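Local coordinates for protein putative ring-cleaving dioxygenase MhqO (Bacillus subtilis subsp. subtilis, PDB 3OAJ) that is a putative iron-dependent extradiol ring-cleaving dioxygenase that may contribute to the degradation of aromatic compounds, at residues L34-V39 with A275-Q280; F51-E54 with G59-I62. All coordinates share one frame; numbering follows the deposited sequence.

Interaction 1 (L34-V39 with A275-Q280)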
loop_
_atom_site.group_PDB
_atom_site.type_symbol
_atom_site.label_atom_id
_atom_site.label_comp_id
_atom_site.label_asym_id
_atom_site.label_seq_id
_atom_site.Cartn_x
_atom_site.Cartn_y
_atom_site.Cartn_z
ATOM N N LEU A 34 11.484 -7.170 -0.857
ATOM C CA LEU A 34 10.563 -7.898 -1.705
ATOM C C LEU A 34 10.214 -9.171 -0.956
ATOM O O LEU A 34 11.029 -10.089 -0.884
ATOM C CB LEU A 34 11.194 -8.222 -3.071
ATOM C CG LEU A 34 10.297 -9.026 -4.030
ATOM C CD1 LEU A 34 9.030 -8.269 -4.367
ATOM C CD2 LEU A 34 11.037 -9.421 -5.302
ATOM N N VAL A 35 9.022 -9.189 -0.356
ATOM C CA VAL A 35 8.609 -10.307 0.491
ATOM C C VAL A 35 7.866 -11.394 -0.267
ATOM O O VAL A 35 7.735 -12.504 0.228
ATOM C CB VAL A 35 7.792 -9.857 1.743
ATOM C CG1 VAL A 35 8.656 -8.995 2.648
ATOM C CG2 VAL A 35 6.504 -9.140 1.349
ATOM N N LYS A 36 7.364 -11.084 -1.464
ATOM C CA LYS A 36 6.681 -12.111 -2.268
ATOM C C LYS A 36 6.663 -11.734 -3.738
ATOM O O LYS A 36 6.277 -10.623 -4.111
ATOM C CB LYS A 36 5.241 -12.325 -1.750
ATOM C CG LYS A 36 4.522 -13.560 -2.332
ATOM C CD LYS A 36 5.199 -14.862 -1.908
ATOM C CE LYS A 36 5.357 -14.950 -0.404
ATOM N NZ LYS A 36 5.956 -16.256 0.016
ATOM N N GLN A 37 7.095 -12.671 -4.579
ATOM C CA GLN A 37 6.857 -12.532 -5.999
ATOM C C GLN A 37 5.919 -13.635 -6.404
ATOM O O GLN A 37 6.177 -14.831 -6.188
ATOM C CB GLN A 37 8.128 -12.528 -6.852
ATOM C CG GLN A 37 9.061 -13.651 -6.620
ATOM C CD GLN A 37 10.151 -13.679 -7.662
ATOM O OE1 GLN A 37 9.895 -13.916 -8.859
ATOM N NE2 GLN A 37 11.378 -13.415 -7.225
ATOM N N THR A 38 4.801 -13.208 -6.965
ATOM C CA THR A 38 3.801 -14.143 -7.438
ATOM C C THR A 38 3.201 -13.571 -8.703
ATOM O O THR A 38 3.822 -12.713 -9.338
ATOM C CB THR A 38 2.771 -14.489 -6.304
ATOM O OG1 THR A 38 1.891 -15.533 -6.743
ATOM C CG2 THR A 38 1.966 -13.265 -5.840
ATOM N N VAL A 39 2.032 -14.061 -9.087
ATOM C CA VAL A 39 1.331 -13.544 -10.252
ATOM C C VAL A 39 -0.046 -13.019 -9.846
ATOM O O VAL A 39 -0.551 -13.351 -8.769
ATOM C CB VAL A 39 1.202 -14.609 -11.375
ATOM C CG1 VAL A 39 2.579 -15.025 -11.901
ATOM C CG2 VAL A 39 0.410 -15.833 -10.909
ATOM N N ALA A 275 5.206 -15.807 4.938
ATOM C CA ALA A 275 6.192 -16.829 5.316
ATOM C C ALA A 275 5.651 -18.256 5.394
ATOM O O ALA A 275 6.245 -19.107 6.062
ATOM C CB ALA A 275 6.837 -16.459 6.639
ATOM N N HIS A 276 4.548 -18.540 4.717
ATOM C CA HIS A 276 3.943 -19.864 4.871
ATOM C C HIS A 276 4.024 -20.736 3.622
ATOM O O HIS A 276 3.569 -21.880 3.654
ATOM C CB HIS A 276 2.493 -19.748 5.332
ATOM C CG HIS A 276 1.530 -19.557 4.210
ATOM N ND1 HIS A 276 1.265 -18.322 3.666
ATOM C CD2 HIS A 276 0.799 -20.448 3.500
ATOM C CE1 HIS A 276 0.397 -18.459 2.680
ATOM N NE2 HIS A 276 0.095 -19.739 2.562
ATOM N N ASP A 277 4.551 -20.200 2.521
ATOM C CA ASP A 277 4.971 -21.057 1.411
ATOM C C ASP A 277 6.457 -20.883 1.077
ATOM O O ASP A 277 6.993 -21.550 0.197
ATOM C CB ASP A 277 4.060 -20.920 0.180
ATOM C CG ASP A 277 4.062 -19.528 -0.420
ATOM O OD1 ASP A 277 4.738 -18.627 0.110
ATOM O OD2 ASP A 277 3.350 -19.345 -1.429
ATOM N N GLU A 278 7.099 -19.974 1.814
ATOM C CA GLU A 278 8.542 -19.827 1.860
ATOM C C GLU A 278 8.896 -19.521 3.309
ATOM O O GLU A 278 8.075 -18.995 4.061
ATOM C CB GLU A 278 9.014 -18.651 0.999
ATOM C CG GLU A 278 8.763 -18.777 -0.487
ATOM C CD GLU A 278 9.180 -17.538 -1.253
ATOM O OE1 GLU A 278 8.434 -16.535 -1.220
ATOM O OE2 GLU A 278 10.254 -17.563 -1.888
ATOM N N THR A 279 10.127 -19.812 3.702
ATOM C CA THR A 279 10.595 -19.449 5.040
ATOM C C THR A 279 10.696 -17.933 5.165
ATOM O O THR A 279 10.823 -17.224 4.159
ATOM C CB THR A 279 11.961 -20.072 5.366
ATOM O OG1 THR A 279 12.956 -19.557 4.471
ATOM C CG2 THR A 279 11.898 -21.601 5.262
ATOM N N GLN A 280 10.622 -17.437 6.398
ATOM C CA GLN A 280 10.760 -16.005 6.666
ATOM C C GLN A 280 12.088 -15.471 6.123
ATOM O O GLN A 280 12.164 -14.350 5.613
ATOM C CB GLN A 280 10.658 -15.722 8.173
ATOM C CG GLN A 280 9.344 -16.169 8.813
ATOM C CD GLN A 280 8.893 -15.273 9.955
ATOM O OE1 GLN A 280 9.380 -15.381 11.081
ATOM N NE2 GLN A 280 7.945 -14.385 9.666
HETATM O O HOH W 1 8.448 -15.009 -3.398
#
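Lys36 faces two consecutive acidic residues, Asp277 and Glu278, in a buried salt-bridge network that ties an edge strand of the first VOC module to the loop following strand 264-269. The ammonium carries the contact: Lys36 NZ lies 2.7 Å from Asp277 OD1 and 2.8 Å from Glu278 OE1, and each pair is both a hydrogen bond and a salt bridge. The two carboxylates are used differently. Asp277 OD1 is met almost in line with its C-O bond, its side chain coming from the direction opposite to the lysine's, whereas Glu278 slides past Lys36 and offers the anti lone pair of OE1. The lysine methylene next to the ammonium runs close to the same oxygen, Lys36 CE lying 3.6 Å from Glu278 OE1.

The lysine reaches this position by folding: CG is anti to the backbone N (chi1 -169°), and the chain then bends at chi2 (65°) and chi3 (53°) before extending to NZ. A third acceptor, the carbonyl of Phe274, also takes a hydrogen bond from NZ, which with two carboxylates nearby would be expected to keep the amine protonated.

In the second shell, Asp277 OD2 is hydrogen-bonded to Tyr251 OH, while Glu278 OE1 and OE2 accept the backbone N-H groups of Gly284 and Lys286, so both carboxylates are held at both oxygens. On the strand side, Val35 and Lys36 together face Tyr50 in a classic beta bulge, a local irregularity at the residue that supplies the ammonium. The side chain of Lys36 is about 13 Å from the bound zinc, so the network is structural packing outside the metal's coordination shell. One ordered water completes the join, accepting from Gln37 N at 2.9 Å and donating to Glu278 OE1 at 2.7 Å.

Interaction 2 (F51-E54 with G59-I62)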
loop_
_atom_site.group_PDB
_atom_site.type_symbol
_atom_site.label_atom_id
_atom_site.label_comp_id
_atom_site.label_asym_id
_atom_site.label_seq_id
_atom_site.Cartn_x
_atom_site.Cartn_y
_atom_site.Cartn_z
ATOM N N PHE A 51 6.111 -5.748 -1.486
ATOM C CA PHE A 51 7.248 -5.201 -0.738
ATOM C C PHE A 51 6.777 -4.800 0.651
ATOM O O PHE A 51 5.618 -4.407 0.842
ATOM C CB PHE A 51 7.818 -3.950 -1.429
ATOM C CG PHE A 51 8.420 -4.207 -2.794
ATOM C CD1 PHE A 51 9.790 -4.416 -2.939
ATOM C CD2 PHE A 51 7.624 -4.207 -3.944
ATOM C CE1 PHE A 51 10.353 -4.638 -4.190
ATOM C CE2 PHE A 51 8.184 -4.447 -5.211
ATOM C CZ PHE A 51 9.548 -4.651 -5.330
ATOM N N GLY A 52 7.669 -4.874 1.629
ATOM C CA GLY A 52 7.313 -4.428 2.964
ATOM C C GLY A 52 8.529 -4.329 3.859
ATOM O O GLY A 52 9.670 -4.227 3.371
ATOM N N ASN A 53 8.296 -4.369 5.171
ATOM C CA ASN A 53 9.397 -4.398 6.127
ATOM C C ASN A 53 10.026 -5.792 6.176
ATOM O O ASN A 53 9.689 -6.656 5.362
ATOM C CB ASN A 53 8.963 -3.867 7.507
ATOM C CG ASN A 53 8.121 -4.857 8.309
ATOM O OD1 ASN A 53 7.682 -5.892 7.812
ATOM N ND2 ASN A 53 7.918 -4.537 9.580
ATOM N N GLU A 54 10.925 -6.031 7.126
ATOM C CA GLU A 54 11.647 -7.313 7.171
ATOM C C GLU A 54 10.687 -8.506 7.195
ATOM O O GLU A 54 11.002 -9.557 6.643
ATOM C CB GLU A 54 12.664 -7.354 8.324
ATOM C CG GLU A 54 12.097 -7.675 9.696
ATOM C CD GLU A 54 11.234 -6.563 10.276
ATOM O OE1 GLU A 54 11.562 -5.363 10.091
ATOM O OE2 GLU A 54 10.200 -6.897 10.900
ATOM N N GLY A 59 0.346 -3.367 7.322
ATOM C CA GLY A 59 0.605 -1.952 7.542
ATOM C C GLY A 59 1.920 -1.468 6.967
ATOM O O GLY A 59 2.206 -0.272 7.031
ATOM N N THR A 60 2.688 -2.387 6.370
ATOM C CA THR A 60 3.955 -2.051 5.703
ATOM C C THR A 60 3.985 -2.444 4.232
ATOM O O THR A 60 4.959 -2.158 3.543
ATOM C CB THR A 60 5.171 -2.746 6.362
ATOM O OG1 THR A 60 5.245 -4.117 5.941
ATOM C CG2 THR A 60 5.173 -2.667 7.917
ATOM N N ILE A 61 2.909 -3.082 3.759
ATOM C CA ILE A 61 2.897 -3.822 2.498
ATOM C C ILE A 61 2.403 -2.987 1.321
ATOM O O ILE A 61 1.241 -2.604 1.265
ATOM C CB ILE A 61 1.990 -5.072 2.600
ATOM C CG1 ILE A 61 2.372 -5.948 3.806
ATOM C CG2 ILE A 61 2.003 -5.875 1.284
ATOM C CD1 ILE A 61 1.253 -6.903 4.224
ATOM N N ILE A 62 3.313 -2.695 0.404
ATOM C CA ILE A 62 2.961 -2.046 -0.858
ATOM C C ILE A 62 3.083 -3.095 -1.948
ATOM O O ILE A 62 4.074 -3.817 -2.037
ATOM C CB ILE A 62 3.832 -0.754 -1.105
ATOM C CG1 ILE A 62 3.352 0.005 -2.359
ATOM C CG2 ILE A 62 5.335 -1.074 -1.138
ATOM C CD1 ILE A 62 1.981 0.673 -2.229
#
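The Phe51 ring meets Ile62 at its edge, where Ile62 O lies near the ring plane, 4.0 Å from CD2; helix 19-29 also packs on this phenyl group through Asn22, Thr23 and Tyr26. The other flat group, the Asn53 amide, has the Thr60 methyl over one face, CG2 standing 3.7 Å from Asn53 CG, with the two side chains crossing at about a right angle. Asn53 OD1 is engaged by the N-H groups of Gly55 and Lys57. Thr60 OG1 sits between the backbone N and the carbonyl carbon (chi1 79°), where it accepts a nearly straight bond from Asn53 N (3.2 Å, 169°) and also bonds Lys57 O, so the one hydroxyl has a partner at Asn53 and another at Lys57 in the connecting loop.

Beyond the turn, Phe51 and Ile62 form a hydrogen-bonded antiparallel pair: Phe51 N to Ile62 O and Ile62 N to Phe51 O are both 2.9 Å. Their side chains share one face of the sheet, Phe51 CB touching Ile62 CG2 at 3.8 Å. Ile61 instead packs against His11, a ligand of the bound zinc. This is the end of the beta hairpin of strands 47-52 and 61-66, part of the beta-alpha-beta-beta-beta module of the VOC fold.

How the interactions relate
The centres of the two contacts are 12 Å apart, and both reach the same mixed sheet, where strands 33-39, 47-52 and 61-66 lie side by side. Interaction 2 is local, separated by four residues, and falls within the long chain span that interaction 1 bridges from the first VOC module to the loop after strand 264-269. They touch directly: Leu34 CA lies 3.8 Å from Phe51 CD1, and Val35 CG1 lies 3.7 Å from Asn53 O. Arg33 also links them, hydrogen-bonding Gln280 O and Glu54 O. Interaction 1 thus joins the outermost strand, 33-39, to a distant loop, while interaction 2 closes a hairpin adjoining strand 9-16, which carries the zinc ligand His11.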